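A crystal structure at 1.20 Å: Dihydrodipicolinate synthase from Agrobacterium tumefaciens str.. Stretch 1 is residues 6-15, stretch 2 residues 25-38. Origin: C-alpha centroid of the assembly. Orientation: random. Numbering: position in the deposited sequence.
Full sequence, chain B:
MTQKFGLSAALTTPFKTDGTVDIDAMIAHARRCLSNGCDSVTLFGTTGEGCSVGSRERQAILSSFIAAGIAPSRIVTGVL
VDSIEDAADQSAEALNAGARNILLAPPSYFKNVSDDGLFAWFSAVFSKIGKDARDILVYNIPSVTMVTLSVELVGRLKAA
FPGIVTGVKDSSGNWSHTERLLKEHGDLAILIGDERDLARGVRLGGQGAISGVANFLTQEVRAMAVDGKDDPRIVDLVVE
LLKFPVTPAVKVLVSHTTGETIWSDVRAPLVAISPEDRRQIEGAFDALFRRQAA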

# COMPACT_ATOMS: atom_id res chain seq x y z
N GLY B 6 8.80 26.46 -1.33
CA GLY B 6 10.21 26.45 -1.71
C GLY B 6 10.69 25.07 -2.12
O GLY B 6 9.98 24.30 -2.77
N LEU B 7 11.93 24.78 -1.76
CA LEU B 7 12.57 23.52 -2.09
C LEU B 7 12.64 22.63 -0.86
O LEU B 7 13.21 23.01 0.16
CB LEU B 7 14.00 23.76 -2.63
CG LEU B 7 14.76 22.49 -2.95
CD1 LEU B 7 14.01 21.61 -3.98
CD2 LEU B 7 16.18 22.79 -3.42
N SER B 8 12.11 21.43 -0.99
CA SER B 8 12.28 20.41 0.03
C SER B 8 13.04 19.23 -0.58
O SER B 8 12.70 18.80 -1.66
CB SER B 8 10.91 19.98 0.54
OG SER B 8 11.02 19.19 1.72
N ALA B 9 14.04 18.68 0.12
CA ALA B 9 14.64 17.43 -0.33
C ALA B 9 13.68 16.30 -0.08
O ALA B 9 13.14 16.18 1.03
CB ALA B 9 15.93 17.17 0.41
N ALA B 10 13.48 15.43 -1.07
CA ALA B 10 12.76 14.18 -0.87
C ALA B 10 13.82 13.25 -0.27
O ALA B 10 14.49 12.50 -0.96
CB ALA B 10 12.22 13.64 -2.22
N LEU B 11 14.02 13.35 1.04
CA LEU B 11 15.26 12.91 1.65
C LEU B 11 15.42 11.39 1.53
O LEU B 11 14.53 10.63 1.89
CB LEU B 11 15.30 13.31 3.13
CG LEU B 11 16.69 13.38 3.72
CD1 LEU B 11 17.42 14.64 3.27
CD2 LEU B 11 16.63 13.28 5.25
N THR B 12 16.59 10.96 1.12
CA THR B 12 16.94 9.55 1.13
C THR B 12 17.16 9.06 2.57
O THR B 12 17.61 9.81 3.44
CB THR B 12 18.20 9.33 0.26
OG1 THR B 12 19.18 10.33 0.56
CG2 THR B 12 17.86 9.43 -1.22
N THR B 13 16.88 7.78 2.77
CA THR B 13 16.98 7.14 4.07
C THR B 13 18.16 6.18 4.01
O THR B 13 18.12 5.24 3.21
CB THR B 13 15.71 6.37 4.41
OG1 THR B 13 14.58 7.27 4.41
CG2 THR B 13 15.81 5.72 5.79
N PRO B 14 19.20 6.38 4.84
CA PRO B 14 20.36 5.49 4.82
C PRO B 14 20.16 4.31 5.74
O PRO B 14 19.69 4.46 6.85
CB PRO B 14 21.50 6.40 5.31
CG PRO B 14 20.83 7.34 6.28
CD PRO B 14 19.38 7.49 5.78
N PHE B 15 20.58 3.13 5.27
CA PHE B 15 20.51 1.89 6.05
C PHE B 15 21.90 1.33 6.32
O PHE B 15 22.75 1.31 5.44
CB PHE B 15 19.68 0.83 5.33
CG PHE B 15 18.33 1.32 4.94
CD1 PHE B 15 17.35 1.54 5.91
CD2 PHE B 15 18.02 1.59 3.61
CE1 PHE B 15 16.08 2.03 5.56
CE2 PHE B 15 16.78 2.06 3.27
CZ PHE B 15 15.82 2.28 4.24
N ALA B 25 23.66 9.41 10.16
CA ALA B 25 23.93 9.73 8.75
C ALA B 25 22.74 10.43 8.12
O ALA B 25 22.92 11.36 7.30
CB ALA B 25 24.26 8.47 7.96
N MET B 26 21.53 10.04 8.52
CA MET B 26 20.33 10.63 7.96
C MET B 26 20.19 12.09 8.35
O MET B 26 19.89 12.95 7.52
CB MET B 26 19.12 9.81 8.39
CG MET B 26 17.86 10.17 7.67
SD MET B 26 16.44 8.98 8.24
CE MET B 26 14.98 9.76 7.25
N ILE B 27 20.43 12.36 9.63
CA ILE B 27 20.36 13.72 10.14
C ILE B 27 21.45 14.58 9.51
O ILE B 27 21.22 15.72 9.14
CB ILE B 27 20.42 13.72 11.68
CG1 ILE B 27 19.12 13.14 12.21
CG2 ILE B 27 20.68 15.09 12.22
CD1 ILE B 27 19.11 12.76 13.68
N ALA B 28 22.66 14.05 9.39
CA ALA B 28 23.76 14.80 8.77
C ALA B 28 23.45 15.14 7.29
O ALA B 28 23.74 16.24 6.83
CB ALA B 28 25.08 14.02 8.91
N HIS B 29 22.84 14.19 6.61
CA HIS B 29 22.42 14.42 5.23
C HIS B 29 21.34 15.50 5.16
O HIS B 29 21.41 16.39 4.32
CB HIS B 29 21.99 13.10 4.60
CG HIS B 29 21.52 13.24 3.20
ND1 HIS B 29 22.32 13.73 2.20
CD2 HIS B 29 20.32 12.93 2.66
CE1 HIS B 29 21.61 13.72 1.08
NE2 HIS B 29 20.39 13.25 1.32
N ALA B 30 20.38 15.46 6.06
CA ALA B 30 19.37 16.51 6.12
C ALA B 30 20.02 17.87 6.34
O ALA B 30 19.69 18.85 5.68
CB ALA B 30 18.37 16.22 7.22
N ARG B 31 20.96 17.96 7.28
CA ARG B 31 21.63 19.22 7.55
C ARG B 31 22.38 19.72 6.33
O ARG B 31 22.38 20.92 6.04
CB ARG B 31 22.62 19.07 8.70
CG ARG B 31 21.95 18.91 10.05
CD ARG B 31 21.38 20.20 10.58
NE ARG B 31 20.98 20.09 11.99
CZ ARG B 31 20.24 20.99 12.65
NH1 ARG B 31 19.94 20.77 13.91
NH2 ARG B 31 19.80 22.10 12.07
N ARG B 32 23.01 18.82 5.60
CA ARG B 32 23.72 19.18 4.36
C ARG B 32 22.74 19.73 3.33
O ARG B 32 22.99 20.77 2.71
CB ARG B 32 24.48 17.96 3.83
CG ARG B 32 25.05 18.18 2.43
CD ARG B 32 26.03 17.07 2.02
NE ARG B 32 25.38 15.76 2.12
CZ ARG B 32 25.91 14.67 2.66
NH1 ARG B 32 27.15 14.68 3.10
NH2 ARG B 32 25.19 13.58 2.76
N CYS B 33 21.62 19.06 3.12
CA CYS B 33 20.65 19.52 2.15
C CYS B 33 20.05 20.88 2.53
O CYS B 33 19.89 21.76 1.66
CB CYS B 33 19.53 18.47 2.01
SG CYS B 33 20.03 16.96 1.15
N LEU B 34 19.76 21.07 3.80
CA LEU B 34 19.30 22.36 4.29
C LEU B 34 20.35 23.44 4.09
O LEU B 34 20.07 24.50 3.52
CB LEU B 34 18.88 22.24 5.75
CG LEU B 34 17.63 21.39 6.03
CD1 LEU B 34 17.54 21.03 7.50
CD2 LEU B 34 16.34 22.06 5.57
N SER B 35 21.60 23.15 4.41
CA SER B 35 22.68 24.11 4.22
C SER B 35 22.91 24.49 2.77
O SER B 35 23.29 25.63 2.46
CB SER B 35 23.98 23.52 4.81
OG SER B 35 25.11 24.36 4.57
N ASN B 36 22.70 23.55 1.87
CA ASN B 36 22.96 23.75 0.45
C ASN B 36 21.78 24.28 -0.32
O ASN B 36 21.88 24.39 -1.55
CB ASN B 36 23.44 22.45 -0.17
CG ASN B 36 24.85 22.10 0.22
OD1 ASN B 36 25.62 22.98 0.64
ND2 ASN B 36 25.20 20.83 0.12
N GLY B 37 20.67 24.63 0.33
CA GLY B 37 19.59 25.32 -0.36
C GLY B 37 18.20 24.80 -0.18
O GLY B 37 17.28 25.38 -0.70
N CYS B 38 18.00 23.73 0.58
CA CYS B 38 16.64 23.31 0.86
C CYS B 38 16.06 24.18 1.97
O CYS B 38 16.71 24.45 2.99
CB CYS B 38 16.57 21.85 1.29
SG CYS B 38 16.98 20.69 -0.04

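No clear hydrogen bond joins the two stretches; they meet almost wholly through apolar packing, and Thr12 O is buried by the contact with no polar partner anywhere in the model, with carbons of the other stretch near it, His29 CD2 at 4.2 Å and Met26 CG at 4.3 Å from Thr12 O. The stretches run antiparallel in register, Leu7 lying by Cys38, Leu11 by Ala30 and Pro14 by Met26, and together bury 562 Å². Leu11 is the most covered residue. Its CA-to-CB bond points sideways, but with chi1 t and chi2 p the end of the side chain comes nearer the helix: CD2 lies 3.9 Å from Ala30 CB and 4.1 Å from Met26 CG, while CD1 lies 3.4 Å from His29 CD2 and 4.1 Å from Cys33 SG. At Ala30 the leucine also reaches the helix backbone, Leu11 CD1 standing 3.9 Å from Ala30 CA. The His29 ring meets Leu11 CD1 and Thr12 OG1 obliquely, with Thr12 OG1 3.3 Å from His29 NE2; both of these polar atoms are hydrogen-bonded elsewhere in the structure. On its other nitrogen the ring is held within the helix, Arg32 NH2 donating to His29 ND1 at 2.9 Å. Near the start of the helical stretch, Pro14 packs its ring on two successive residues, CD 3.5 Å from Met26 CB and CG 4.0 Å from Ala25 CB. Met26, extended with all three chi angles t, reaches along the loop to bring CE within 3.8 Å of Thr13 OG1. Beyond the helix, Gly37 adopts phi/psi of 131/-1, where a CB would jam against the preceding carbonyl O, and Cys38 N bonds back to Cys33 O at 2.9 Å. Cys38 SG then sits 3.7 Å from Ala9 CB and 4.1 Å from Leu7 CD2, touching both strand side chains that point toward the helical stretch.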